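PDB 7AJ0: arylsulfatase from Pseudoalteromonas sp. MB47, which removes sulfate groups from the algal polysaccharide fucoidan, probably in an exo-acting manner, and assembles as an unusual hexamer. Local coordinates for residues Ile321-Asn326 / Val353-Ile358; Ser104-Leu109 / Ile155-Val160. One frame throughout, in Å; residues are numbered along the deposited sequence.

Contact 1: Ile321-Asn326 / Val353-Ile358. With CA (calcium ion), chain G.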
loop_
_atom_site.group_PDB
_atom_site.type_symbol
_atom_site.label_atom_id
_atom_site.label_comp_id
_atom_site.label_asym_id
_atom_site.label_seq_id
_atom_site.Cartn_x
_atom_site.Cartn_y
_atom_site.Cartn_z
ATOM N N ILE A 321 38.195 -20.862 2.589
ATOM C CA ILE A 321 37.192 -19.879 2.199
ATOM C C ILE A 321 35.862 -20.316 2.797
ATOM O O ILE A 321 35.402 -21.439 2.552
ATOM C CB ILE A 321 37.092 -19.734 0.672
ATOM C CG1 ILE A 321 38.350 -19.052 0.132
ATOM C CG2 ILE A 321 35.844 -18.948 0.295
ATOM C CD1 ILE A 321 38.441 -19.010 -1.382
ATOM N N PHE A 322 35.256 -19.436 3.588
ATOM C CA PHE A 322 33.948 -19.664 4.193
ATOM C C PHE A 322 32.967 -18.696 3.544
ATOM O O PHE A 322 33.181 -17.480 3.578
ATOM C CB PHE A 322 34.005 -19.460 5.707
ATOM C CG PHE A 322 32.693 -19.688 6.400
ATOM C CD1 PHE A 322 31.756 -18.673 6.482
ATOM C CD2 PHE A 322 32.399 -20.914 6.973
ATOM C CE1 PHE A 322 30.548 -18.879 7.118
ATOM C CE2 PHE A 322 31.192 -21.125 7.610
ATOM C CZ PHE A 322 30.266 -20.107 7.682
ATOM N N THR A 323 31.904 -19.228 2.954
ATOM C CA THR A 323 30.978 -18.388 2.207
ATOM C C THR A 323 29.619 -19.073 2.138
ATOM O O THR A 323 29.426 -20.177 2.652
ATOM C CB THR A 323 31.525 -18.088 0.804
ATOM O OG1 THR A 323 30.681 -17.136 0.145
ATOM C CG2 THR A 323 31.588 -19.353 -0.037
ATOM N N SER A 324 28.673 -18.393 1.501
ATOM C CA SER A 324 27.323 -18.886 1.289
ATOM C C SER A 324 27.029 -18.911 -0.204
ATOM O O SER A 324 27.764 -18.341 -1.015
ATOM C CB SER A 324 26.301 -18.008 2.022
ATOM O OG SER A 324 24.978 -18.398 1.707
ATOM N N ASP A 325 25.940 -19.584 -0.572
ATOM C CA ASP A 325 25.536 -19.638 -1.970
ATOM C C ASP A 325 24.447 -18.631 -2.320
ATOM O O ASP A 325 24.284 -18.309 -3.500
ATOM C CB ASP A 325 25.066 -21.052 -2.339
ATOM C CG ASP A 325 23.688 -21.375 -1.806
ATOM O OD1 ASP A 325 23.314 -20.869 -0.725
ATOM O OD2 ASP A 325 22.978 -22.149 -2.482
ATOM N N ASN A 326 23.716 -18.118 -1.339
ATOM C CA ASN A 326 22.747 -17.051 -1.574
ATOM C C ASN A 326 22.267 -16.545 -0.219
ATOM O O ASN A 326 22.674 -17.045 0.834
ATOM C CB ASN A 326 21.585 -17.527 -2.447
ATOM C CG ASN A 326 20.980 -18.823 -1.956
ATOM O OD1 ASN A 326 21.162 -19.877 -2.566
ATOM N ND2 ASN A 326 20.259 -18.753 -0.842
ATOM N N VAL A 353 21.977 -11.497 -2.673
ATOM C CA VAL A 353 23.234 -11.751 -3.363
ATOM C C VAL A 353 24.449 -11.342 -2.542
ATOM O O VAL A 353 25.544 -11.880 -2.739
ATOM C CB VAL A 353 23.246 -11.031 -4.731
ATOM C CG1 VAL A 353 22.228 -11.657 -5.670
ATOM C CG2 VAL A 353 22.967 -9.544 -4.550
ATOM N N ARG A 354 24.282 -10.397 -1.621
ATOM C CA ARG A 354 25.391 -9.969 -0.768
ATOM C C ARG A 354 25.510 -10.944 0.398
ATOM O O ARG A 354 24.654 -10.970 1.288
ATOM C CB ARG A 354 25.184 -8.541 -0.279
ATOM C CG ARG A 354 26.467 -7.888 0.213
ATOM C CD ARG A 354 26.240 -6.447 0.622
ATOM N NE ARG A 354 27.450 -5.835 1.164
ATOM C CZ ARG A 354 27.537 -4.566 1.546
ATOM N NH1 ARG A 354 26.484 -3.767 1.444
ATOM N NH2 ARG A 354 28.677 -4.094 2.028
ATOM N N ILE A 355 26.584 -11.730 0.406
ATOM C CA ILE A 355 26.671 -12.921 1.247
ATOM C C ILE A 355 27.949 -12.858 2.070
ATOM O O ILE A 355 28.891 -12.122 1.736
ATOM C CB ILE A 355 26.647 -14.215 0.398
ATOM C CG1 ILE A 355 27.643 -14.085 -0.757
ATOM C CG2 ILE A 355 25.253 -14.477 -0.132
ATOM C CD1 ILE A 355 28.520 -15.287 -0.950
ATOM N N PRO A 356 28.024 -13.643 3.145
ATOM C CA PRO A 356 29.256 -13.686 3.940
ATOM C C PRO A 356 30.402 -14.275 3.137
ATOM O O PRO A 356 30.214 -15.158 2.297
ATOM C CB PRO A 356 28.896 -14.590 5.129
ATOM C CG PRO A 356 27.407 -14.742 5.091
ATOM C CD PRO A 356 26.997 -14.565 3.663
ATOM N N GLY A 357 31.605 -13.780 3.418
ATOM C CA GLY A 357 32.796 -14.271 2.756
ATOM C C GLY A 357 34.048 -14.076 3.583
ATOM O O GLY A 357 34.439 -12.939 3.866
ATOM N N ILE A 358 34.688 -15.172 3.977
ATOM C CA ILE A 358 35.855 -15.129 4.846
ATOM C C ILE A 358 36.979 -15.908 4.182
ATOM O O ILE A 358 36.770 -17.034 3.718
ATOM C CB ILE A 358 35.557 -15.712 6.242
ATOM C CG1 ILE A 358 34.428 -14.935 6.914
ATOM C CG2 ILE A 358 36.814 -15.690 7.106
ATOM C CD1 ILE A 358 33.772 -15.689 8.052
HETATM CA CA CA G . 21.119 -21.997 -1.390
#
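F322 and I358 form an antiparallel hydrogen-bonded pair: F322 N donates a hydrogen bond to I358 O over 2.8 Å, and I358 N returns a bond to F322 O, also over 2.8 Å. The strand segments run at 177° to one another. A further bond comes from a side chain: T323 OG1, set anti to the backbone N (chi1 -173°), donates to P356 O at 3.0 Å, almost in line with the carbonyl, at a C=O...OG1 angle of 162°. A valine here would remove that hydroxyl and would probably leave the P356 carbonyl without this donor. Apolar packing follows the strands. F322 and I358 lie side by side and point the same way, with F322 CD1 3.9 Å from I358 CD1, and both reach I83 of helix 81-88. Further along, S324 CB rests 3.9 Å from P356 CD, while the CG2 branch of I355 packs against the backbone of N326. Metal bonding begins where strand 318-324 ends. D325 grips the calcium ion with both carboxylate oxygens, OD2 at 2.2 Å and OD1 at 2.6 Å, and N326 adds OD1 at 2.4 Å. D60, D61 and C102 complete the site. Metal ligands in the loop just beyond a strand of the central sheet are characteristic of the alkaline phosphatase superfamily, to which sulfatases belong.

Contact 2: Ser104-Leu109 / Ile155-Val160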
loop_
_atom_site.group_PDB
_atom_site.type_symbol
_atom_site.label_atom_id
_atom_site.label_comp_id
_atom_site.label_asym_id
_atom_site.label_seq_id
_atom_site.Cartn_x
_atom_site.Cartn_y
_atom_site.Cartn_z
ATOM N N SER A 104 22.017 -21.646 -9.354
ATOM C CA SER A 104 22.750 -20.634 -10.105
ATOM C C SER A 104 24.074 -20.294 -9.433
ATOM O O SER A 104 25.100 -20.149 -10.109
ATOM C CB SER A 104 21.886 -19.383 -10.265
ATOM O OG SER A 104 20.821 -19.620 -11.169
ATOM N N SER A 105 24.075 -20.172 -8.105
ATOM C CA SER A 105 25.305 -19.846 -7.392
ATOM C C SER A 105 26.291 -21.007 -7.413
ATOM O O SER A 105 27.505 -20.795 -7.497
ATOM C CB SER A 105 24.983 -19.458 -5.950
ATOM O OG SER A 105 24.376 -18.183 -5.889
ATOM N N ARG A 106 25.793 -22.238 -7.319
ATOM C CA ARG A 106 26.688 -23.390 -7.279
ATOM C C ARG A 106 27.277 -23.686 -8.649
ATOM O O ARG A 106 28.421 -24.147 -8.741
ATOM C CB ARG A 106 25.935 -24.592 -6.717
ATOM C CG ARG A 106 25.710 -24.462 -5.221
ATOM C CD ARG A 106 24.453 -25.154 -4.735
ATOM N NE ARG A 106 24.136 -24.712 -3.378
ATOM C CZ ARG A 106 24.789 -25.113 -2.292
ATOM N NH1 ARG A 106 25.792 -25.973 -2.399
ATOM N NH2 ARG A 106 24.439 -24.654 -1.099
ATOM N N ALA A 107 26.526 -23.418 -9.718
ATOM C CA ALA A 107 27.100 -23.478 -11.056
ATOM C C ALA A 107 28.216 -22.452 -11.213
ATOM O O ALA A 107 29.290 -22.758 -11.744
ATOM C CB ALA A 107 26.008 -23.253 -12.103
ATOM N N ALA A 108 27.980 -21.222 -10.755
ATOM C CA ALA A 108 28.995 -20.184 -10.890
ATOM C C ALA A 108 30.267 -20.561 -10.143
ATOM O O ALA A 108 31.379 -20.324 -10.628
ATOM C CB ALA A 108 28.449 -18.851 -10.380
ATOM N N LEU A 109 30.121 -21.160 -8.962
ATOM C CA LEU A 109 31.284 -21.531 -8.169
ATOM C C LEU A 109 32.086 -22.647 -8.824
ATOM O O LEU A 109 33.291 -22.765 -8.572
ATOM C CB LEU A 109 30.839 -21.954 -6.771
ATOM C CG LEU A 109 31.909 -22.514 -5.837
ATOM C CD1 LEU A 109 32.900 -21.432 -5.445
ATOM C CD2 LEU A 109 31.249 -23.125 -4.610
ATOM N N ILE A 155 31.773 -32.652 -1.279
ATOM C CA ILE A 155 31.102 -33.423 -0.242
ATOM C C ILE A 155 29.966 -32.568 0.295
ATOM O O ILE A 155 30.203 -31.531 0.926
ATOM C CB ILE A 155 32.066 -33.846 0.875
ATOM C CG1 ILE A 155 33.064 -34.869 0.320
ATOM C CG2 ILE A 155 31.295 -34.402 2.058
ATOM C CD1 ILE A 155 34.120 -35.321 1.305
ATOM N N GLY A 156 28.732 -32.994 0.032
ATOM C CA GLY A 156 27.566 -32.280 0.507
ATOM C C GLY A 156 26.541 -32.010 -0.574
ATOM O O GLY A 156 26.320 -32.842 -1.458
ATOM N N LYS A 157 25.915 -30.839 -0.516
ATOM C CA LYS A 157 24.848 -30.516 -1.452
ATOM C C LYS A 157 25.412 -30.194 -2.831
ATOM O O LYS A 157 26.395 -29.460 -2.965
ATOM C CB LYS A 157 24.034 -29.334 -0.924
ATOM C CG LYS A 157 22.957 -28.841 -1.875
ATOM C CD LYS A 157 22.324 -27.551 -1.367
ATOM C CE LYS A 157 21.507 -26.879 -2.455
ATOM N NZ LYS A 157 21.035 -25.527 -2.055
ATOM N N TRP A 158 24.772 -30.746 -3.863
ATOM C CA TRP A 158 25.140 -30.470 -5.249
ATOM C C TRP A 158 24.138 -29.498 -5.859
ATOM O O TRP A 158 24.411 -28.298 -5.960
ATOM C CB TRP A 158 25.194 -31.767 -6.048
ATOM C CG TRP A 158 25.622 -31.619 -7.479
ATOM C CD1 TRP A 158 25.034 -32.196 -8.567
ATOM C CD2 TRP A 158 26.728 -30.856 -7.980
ATOM N NE1 TRP A 158 25.706 -31.844 -9.713
ATOM C CE2 TRP A 158 26.749 -31.023 -9.379
ATOM C CE3 TRP A 158 27.702 -30.050 -7.381
ATOM C CZ2 TRP A 158 27.704 -30.411 -10.187
ATOM C CZ3 TRP A 158 28.649 -29.446 -8.187
ATOM C CH2 TRP A 158 28.642 -29.628 -9.575
ATOM N N HIS A 159 22.978 -30.004 -6.269
ATOM C CA HIS A 159 21.887 -29.165 -6.760
ATOM C C HIS A 159 22.264 -28.436 -8.047
ATOM O O HIS A 159 21.753 -27.349 -8.328
ATOM C CB HIS A 159 21.453 -28.159 -5.688
ATOM C CG HIS A 159 19.997 -27.814 -5.729
ATOM N ND1 HIS A 159 19.469 -26.743 -5.039
ATOM C CD2 HIS A 159 18.956 -28.401 -6.366
ATOM C CE1 HIS A 159 18.167 -26.682 -5.255
ATOM N NE2 HIS A 159 17.831 -27.677 -6.057
ATOM N N VAL A 160 23.165 -29.024 -8.835
ATOM C CA VAL A 160 23.498 -28.489 -10.149
ATOM C C VAL A 160 23.249 -29.578 -11.187
ATOM O O VAL A 160 23.983 -29.690 -12.176
ATOM C CB VAL A 160 24.955 -27.997 -10.223
ATOM C CG1 VAL A 160 25.142 -27.082 -11.435
ATOM C CG2 VAL A 160 25.353 -27.287 -8.938
HETATM O O HOH W 1 26.941 -27.338 -4.750
#
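R106 and K157 meet beside the calcium site, where helix 102-111 carries C102 and R106 in the C-x-x-x-R spacing of the sulfatase signature; in active sulfatases that cysteine is typically converted to formylglycine. The two long side chains cross at about a right angle, and K157 CD sits 3.5 Å above the guanidinium plane, over its centre. K157 CG is anti to the backbone N (chi1 175°) and the chain beyond is extended, which carries NZ to within 3.5 Å of R106 NE. Both are donors, and each has an acid beside it, D325 for R106 and D60 for K157. At the guanidinium edge a water lies in plane, accepting from R106 NH1 at 3.0 Å and donating to K157 O at 2.8 Å and to W158 O at 3.0 Å. V160 packs on the helix through two branches, CG2 against R106 CB at 3.5 Å and CG1 against A107 CB at 4.0 Å. The loop leaves strand 151-155 at G156; S267, at the end of strand 262-267, bonds both R106 NH1 and K157 O, and helix 377-387 packs against S105, A108 and L109.

Overall arrangement
Contact 2 closes before contact 1 opens along the chain, and all four segments belong to the sulfatase domain. Their centres are 13 Å apart, both near the middle of the subunit. One mixed sheet underlies them: strand 151-155, which leads into the loop of contact 2, is joined through strands 262-267 and 53-59 to strand 318-324 of contact 1, which pairs in turn with strand 354-360. The contacts touch directly at a salt bridge, D325 OD2 to R106 NE at 3.0 Å. A calcium ligand is thus tied to the signature helix, consistent with a single active centre built from strand ends, helix start and loop.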